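Local coordinates for putative uncharacterized protein (Streptococcus mutans, PDB 3BGK) that probably dehydrates the S-form of hydrated NAD(P)H at the expense of ADP, a repair step that returns the damaged cofactor to use, at residues A[244-249]-A[292-297]; A[280-285]-A[300-305]. All coordinates share one frame; numbering follows the deposited sequence.

Interaction 1. Residues A[244-249]-A[292-297]; sequences QATGGM and VVLPTR. With PO4 (phosphate ion), chain B.
Pro-295 packs on the glycine turn Gly-247–Gly-248 and on Met-249 in a buried, mainly apolar contact between two helix starts and the loops leading into them, where the chain entering helix 249-263 meets the chain entering helix 295-310. The turn is a type II beta turn from Thr-246 to Met-249, closed by a weak bond from Met-249 N to Thr-246 O. The proline ring lies against its backbone: Pro-295 CG is 3.3 Å from Gly-247 O and 3.4 Å from Gly-248 C. Gly-248 takes the left-handed corner (phi 97°).

Met-249, a selenomethionine, is bent at chi2 and chi3, which folds its methyl CE back beside Pro-295 CG at 4.2 Å and toward the carbonyl O of Val-293. Thr-246 points across with its methyl: CG2 sits 3.8 Å from Val-292 CG2 and 3.4 Å from Val-293 O, while OG1 is turned toward Leu-294 CD2. The side chains of Thr-246 and Val-292 meet at about a right angle.

Away from the proline, the turn holds a phosphate ion, probably from the crystallisation liquor. The backbone N of Gly-248, the N-cap residue of helix 249-263, bonds to its O1 at 2.7 Å, nearly straight at 169°; Gly-250 N, Asp-251 N and His-186 NE2 bind it too. This glycine-rich anion site at a helix start is characteristic of the ribokinase-like fold, and the residues predicted to bind AMP and the hydrated cofactor, Gly-250 and Asp-251, follow directly.

Around the contact, Pro-295 also touches Met-76 of helix 71-83, Val-293 reaches Leu-286 of helix 268-287, and Met-249 and Val-293 both rest on Ile-298 of helix 295-310.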
loop_
_atom_site.group_PDB
_atom_site.type_symbol
_atom_site.label_atom_id
_atom_site.label_comp_id
_atom_site.label_asym_id
_atom_site.label_seq_id
_atom_site.Cartn_x
_atom_site.Cartn_y
_atom_site.Cartn_z
ATOM N N GLN A 244 -3.692 -7.704 -22.742
ATOM C CA GLN A 244 -4.628 -6.747 -22.175
ATOM C C GLN A 244 -5.909 -7.402 -21.677
ATOM O O GLN A 244 -6.732 -6.747 -21.027
ATOM C CB GLN A 244 -4.976 -5.683 -23.206
ATOM C CG GLN A 244 -3.975 -4.556 -23.278
ATOM C CD GLN A 244 -4.324 -3.557 -24.348
ATOM O OE1 GLN A 244 -4.824 -2.469 -24.056
ATOM N NE2 GLN A 244 -4.083 -3.925 -25.599
ATOM N N ALA A 245 -6.082 -8.686 -21.984
ATOM C CA ALA A 245 -7.318 -9.393 -21.651
ATOM C C ALA A 245 -7.351 -9.806 -20.178
ATOM O O ALA A 245 -7.415 -10.999 -19.845
ATOM C CB ALA A 245 -7.501 -10.594 -22.563
ATOM N N THR A 246 -7.306 -8.802 -19.304
ATOM C CA THR A 246 -7.240 -9.019 -17.862
ATOM C C THR A 246 -8.165 -8.052 -17.133
ATOM O O THR A 246 -8.416 -6.941 -17.613
ATOM C CB THR A 246 -5.779 -8.926 -17.330
ATOM O OG1 THR A 246 -5.750 -9.223 -15.931
ATOM C CG2 THR A 246 -5.185 -7.547 -17.557
ATOM N N GLY A 247 -8.680 -8.492 -15.986
ATOM C CA GLY A 247 -9.680 -7.736 -15.231
ATOM C C GLY A 247 -9.202 -6.345 -14.864
ATOM O O GLY A 247 -8.075 -6.185 -14.399
ATOM N N GLY A 248 -10.055 -5.350 -15.100
ATOM C CA GLY A 248 -9.752 -3.961 -14.783
ATOM C C GLY A 248 -9.220 -3.106 -15.920
ATOM O O GLY A 248 -8.986 -1.907 -15.740
HETATM N N MSE A 249 -9.029 -3.719 -17.087
HETATM C CA MSE A 249 -8.487 -3.039 -18.265
HETATM C C MSE A 249 -9.397 -1.908 -18.740
HETATM O O MSE A 249 -8.921 -0.841 -19.119
HETATM C CB MSE A 249 -8.237 -4.047 -19.398
HETATM C CG MSE A 249 -7.462 -3.499 -20.607
HETATM SE SE MSE A 249 -5.692 -2.755 -20.195
HETATM C CE MSE A 249 -4.927 -4.283 -19.264
ATOM N N VAL A 292 1.121 -10.942 -19.225
ATOM C CA VAL A 292 -0.079 -10.123 -19.070
ATOM C C VAL A 292 0.358 -8.707 -18.669
ATOM O O VAL A 292 1.346 -8.538 -17.956
ATOM C CB VAL A 292 -1.072 -10.736 -18.033
ATOM C CG1 VAL A 292 -0.603 -10.524 -16.592
ATOM C CG2 VAL A 292 -2.462 -10.171 -18.212
ATOM N N VAL A 293 -0.353 -7.695 -19.156
ATOM C CA VAL A 293 -0.092 -6.320 -18.725
ATOM C C VAL A 293 -1.232 -5.886 -17.807
ATOM O O VAL A 293 -2.383 -5.781 -18.230
ATOM C CB VAL A 293 0.093 -5.341 -19.917
ATOM C CG1 VAL A 293 0.277 -3.902 -19.425
ATOM C CG2 VAL A 293 1.279 -5.754 -20.761
ATOM N N LEU A 294 -0.904 -5.657 -16.539
ATOM C CA LEU A 294 -1.921 -5.334 -15.542
ATOM C C LEU A 294 -2.331 -3.866 -15.601
ATOM O O LEU A 294 -1.488 -2.991 -15.814
ATOM C CB LEU A 294 -1.467 -5.735 -14.126
ATOM C CG LEU A 294 -1.181 -7.215 -13.836
ATOM C CD1 LEU A 294 -0.827 -7.410 -12.368
ATOM C CD2 LEU A 294 -2.343 -8.131 -14.244
ATOM N N PRO A 295 -3.633 -3.596 -15.404
ATOM C CA PRO A 295 -4.201 -2.245 -15.466
ATOM C C PRO A 295 -3.434 -1.210 -14.622
ATOM O O PRO A 295 -3.172 -0.104 -15.101
ATOM C CB PRO A 295 -5.618 -2.445 -14.930
ATOM C CG PRO A 295 -5.940 -3.870 -15.243
ATOM C CD PRO A 295 -4.658 -4.613 -15.086
ATOM N N THR A 296 -3.057 -1.566 -13.393
ATOM C CA THR A 296 -2.291 -0.644 -12.536
ATOM C C THR A 296 -0.849 -0.434 -13.000
ATOM O O THR A 296 -0.236 0.580 -12.649
ATOM C CB THR A 296 -2.256 -1.088 -11.054
ATOM O OG1 THR A 296 -1.682 -2.399 -10.958
ATOM C CG2 THR A 296 -3.652 -1.081 -10.447
ATOM N N ARG A 297 -0.303 -1.386 -13.759
ATOM C CA ARG A 297 1.050 -1.239 -14.299
ATOM C C ARG A 297 1.055 -0.220 -15.436
ATOM O O ARG A 297 2.046 0.484 -15.632
ATOM C CB ARG A 297 1.627 -2.567 -14.812
ATOM C CG ARG A 297 1.553 -3.758 -13.863
ATOM C CD ARG A 297 2.657 -3.774 -12.822
ATOM N NE ARG A 297 2.559 -4.968 -11.976
ATOM C CZ ARG A 297 1.802 -5.068 -10.882
ATOM N NH1 ARG A 297 1.786 -6.202 -10.189
ATOM N NH2 ARG A 297 1.064 -4.041 -10.476
HETATM P P PO4 B . -12.779 -4.656 -17.267
HETATM O O1 PO4 B . -12.295 -5.863 -16.493
HETATM O O2 PO4 B . -14.264 -4.827 -17.509
HETATM O O3 PO4 B . -12.564 -3.392 -16.462
HETATM O O4 PO4 B . -12.039 -4.538 -18.586
#

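Interaction 2. Residues A[280-285]-A[300-305]; sequences SYIADQ and AEITRV
Helices 280-285 and 300-305 cross at 103°, nearly perpendicular, with their axes 10.3 Å apart and Ile-282 and Glu-301 as the nearest CA pair at 7.3 Å. This is helix-to-helix packing within the three-layer alpha/beta sandwich, joining the last two helices of the chain; the second is kinked where the backbone N of residues 303 and 304 lacks a bond to the preceding turn.

Ile-282 is the centre of the contact. Its two methyls and its CG1 methylene each have a different neighbour: CG2 faces the CB of Glu-301, CD1 reaches over to Ile-302 CG1 at 4.1 Å, and CG1 lies alongside Val-305 CG2 at 4.0 Å. The Ile-282 and Val-305 side chains run antiparallel past one another, whereas those of Ile-282 and Ile-302 meet at about a right angle. Val-305 splits its two methyls between neighbours. Its CG1, anti to the backbone N (chi1 180°), comes to the edge of the Tyr-281 ring near the ring plane, 3.7 Å from CE2; its CG2 faces Ile-282 and the carbonyl end of Gln-285. Ile-298 and Leu-278 add apolar cover from the same two helices, and Phe-277 meets the Tyr-281 ring.

The buried aliphatic middle has a polar border. There Glu-301 bends at chi2, which brings its carboxylate to Arg-304, three residues on. This salt bridge probably steadies the guanidinium beside Gln-285: Glu-301 OE1 lies in the Arg-304 guanidinium plane, 2.6 Å from NH2, and is met on its anti side, 21° out of the carboxylate plane.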
loop_
_atom_site.group_PDB
_atom_site.type_symbol
_atom_site.label_atom_id
_atom_site.label_comp_id
_atom_site.label_asym_id
_atom_site.label_seq_id
_atom_site.Cartn_x
_atom_site.Cartn_y
_atom_site.Cartn_z
ATOM N N SER A 280 -3.628 1.487 -25.053
ATOM C CA SER A 280 -3.104 0.285 -25.731
ATOM C C SER A 280 -1.632 0.390 -26.124
ATOM O O SER A 280 -0.902 -0.613 -26.103
ATOM C CB SER A 280 -3.947 -0.073 -26.960
ATOM O OG SER A 280 -5.128 -0.757 -26.577
ATOM N N TYR A 281 -1.202 1.595 -26.492
ATOM C CA TYR A 281 0.193 1.848 -26.843
ATOM C C TYR A 281 1.121 1.544 -25.674
ATOM O O TYR A 281 2.181 0.947 -25.865
ATOM C CB TYR A 281 0.367 3.294 -27.311
ATOM C CG TYR A 281 1.794 3.734 -27.534
ATOM C CD1 TYR A 281 2.428 3.513 -28.750
ATOM C CD2 TYR A 281 2.500 4.396 -26.534
ATOM C CE1 TYR A 281 3.742 3.925 -28.962
ATOM C CE2 TYR A 281 3.802 4.809 -26.733
ATOM C CZ TYR A 281 4.418 4.573 -27.950
ATOM O OH TYR A 281 5.718 4.993 -28.152
ATOM N N ILE A 282 0.720 1.955 -24.471
ATOM C CA ILE A 282 1.490 1.669 -23.257
ATOM C C ILE A 282 1.516 0.157 -22.987
ATOM O O ILE A 282 2.574 -0.417 -22.699
ATOM C CB ILE A 282 0.963 2.476 -22.034
ATOM C CG1 ILE A 282 1.271 3.967 -22.216
ATOM C CG2 ILE A 282 1.572 1.959 -20.734
ATOM C CD1 ILE A 282 0.436 4.907 -21.346
ATOM N N ALA A 283 0.353 -0.481 -23.120
ATOM C CA ALA A 283 0.220 -1.925 -22.954
ATOM C C ALA A 283 1.148 -2.671 -23.912
ATOM O O ALA A 283 1.778 -3.661 -23.519
ATOM C CB ALA A 283 -1.231 -2.359 -23.152
ATOM N N ASP A 284 1.236 -2.179 -25.155
ATOM C CA ASP A 284 2.169 -2.717 -26.155
ATOM C C ASP A 284 3.619 -2.610 -25.711
ATOM O O ASP A 284 4.382 -3.555 -25.890
ATOM C CB ASP A 284 1.987 -2.051 -27.529
ATOM C CG ASP A 284 0.903 -2.722 -28.371
ATOM O OD1 ASP A 284 -0.091 -3.219 -27.790
ATOM O OD2 ASP A 284 1.037 -2.761 -29.614
ATOM N N GLN A 285 3.999 -1.474 -25.136
ATOM C CA GLN A 285 5.364 -1.301 -24.618
ATOM C C GLN A 285 5.673 -2.228 -23.451
ATOM O O GLN A 285 6.744 -2.838 -23.409
ATOM C CB GLN A 285 5.611 0.139 -24.192
ATOM C CG GLN A 285 6.106 1.021 -25.309
ATOM C CD GLN A 285 6.286 2.454 -24.877
ATOM O OE1 GLN A 285 6.309 2.773 -23.681
ATOM N NE2 GLN A 285 6.422 3.337 -25.852
ATOM N N ALA A 300 0.841 3.454 -13.927
ATOM C CA ALA A 300 2.134 3.882 -13.405
ATOM C C ALA A 300 3.031 4.505 -14.481
ATOM O O ALA A 300 3.877 5.360 -14.174
ATOM C CB ALA A 300 2.842 2.703 -12.735
ATOM N N GLU A 301 2.824 4.085 -15.732
ATOM C CA GLU A 301 3.652 4.507 -16.870
ATOM C C GLU A 301 3.141 5.737 -17.606
ATOM O O GLU A 301 3.891 6.355 -18.364
ATOM C CB GLU A 301 3.805 3.357 -17.871
ATOM C CG GLU A 301 4.510 2.118 -17.307
ATOM C CD GLU A 301 5.915 2.413 -16.814
ATOM O OE1 GLU A 301 6.668 3.135 -17.511
ATOM O OE2 GLU A 301 6.266 1.929 -15.720
ATOM N N ILE A 302 1.880 6.100 -17.362
ATOM C CA ILE A 302 1.182 7.152 -18.114
ATOM C C ILE A 302 1.952 8.470 -18.297
ATOM O O ILE A 302 2.192 8.859 -19.440
ATOM C CB ILE A 302 -0.269 7.406 -17.581
ATOM C CG1 ILE A 302 -1.156 6.182 -17.830
ATOM C CG2 ILE A 302 -0.889 8.631 -18.257
ATOM C CD1 ILE A 302 -2.507 6.232 -17.151
ATOM N N THR A 303 2.337 9.156 -17.217
ATOM C CA THR A 303 3.008 10.460 -17.395
ATOM C C THR A 303 4.351 10.415 -18.096
ATOM O O THR A 303 4.675 11.329 -18.843
ATOM C CB THR A 303 3.188 11.307 -16.113
ATOM O OG1 THR A 303 3.450 10.471 -14.980
ATOM C CG2 THR A 303 1.984 12.151 -15.891
ATOM N N ARG A 304 5.138 9.373 -17.845
ATOM C CA ARG A 304 6.419 9.231 -18.538
ATOM C C ARG A 304 6.195 9.194 -20.050
ATOM O O ARG A 304 6.955 9.797 -20.809
ATOM C CB ARG A 304 7.181 7.989 -18.067
ATOM C CG ARG A 304 8.544 7.832 -18.725
ATOM C CD ARG A 304 9.241 6.524 -18.341
ATOM N NE ARG A 304 8.424 5.331 -18.587
ATOM C CZ ARG A 304 8.191 4.803 -19.790
ATOM N NH1 ARG A 304 8.691 5.365 -20.889
ATOM N NH2 ARG A 304 7.441 3.711 -19.895
ATOM N N VAL A 305 5.135 8.512 -20.474
ATOM C CA VAL A 305 4.838 8.350 -21.896
ATOM C C VAL A 305 4.146 9.589 -22.470
ATOM O O VAL A 305 4.447 9.996 -23.590
ATOM C CB VAL A 305 4.021 7.068 -22.172
ATOM C CG1 VAL A 305 3.719 6.929 -23.655
ATOM C CG2 VAL A 305 4.773 5.835 -21.666
#

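In the fold
From the N terminus, the chain leaves strand 233-237 and reaches 244-249, the first half of interaction 1, then runs through helices 249-263 and 268-287. Residues 280-285 on the latter open interaction 2 before the chain returns to 292-297, which closes interaction 1 across 42 mostly helical residues. One helical turn further, 300-305 closes interaction 2 over a much shorter loop, so the two contacts cross along the sequence. Their centres are 12 Å apart and both use helix 295-310, whose start meets the phosphate-binding loop and whose middle meets helix 268-287. Gln-244 and Val-293 touch Ala-283, joining the two contacts directly.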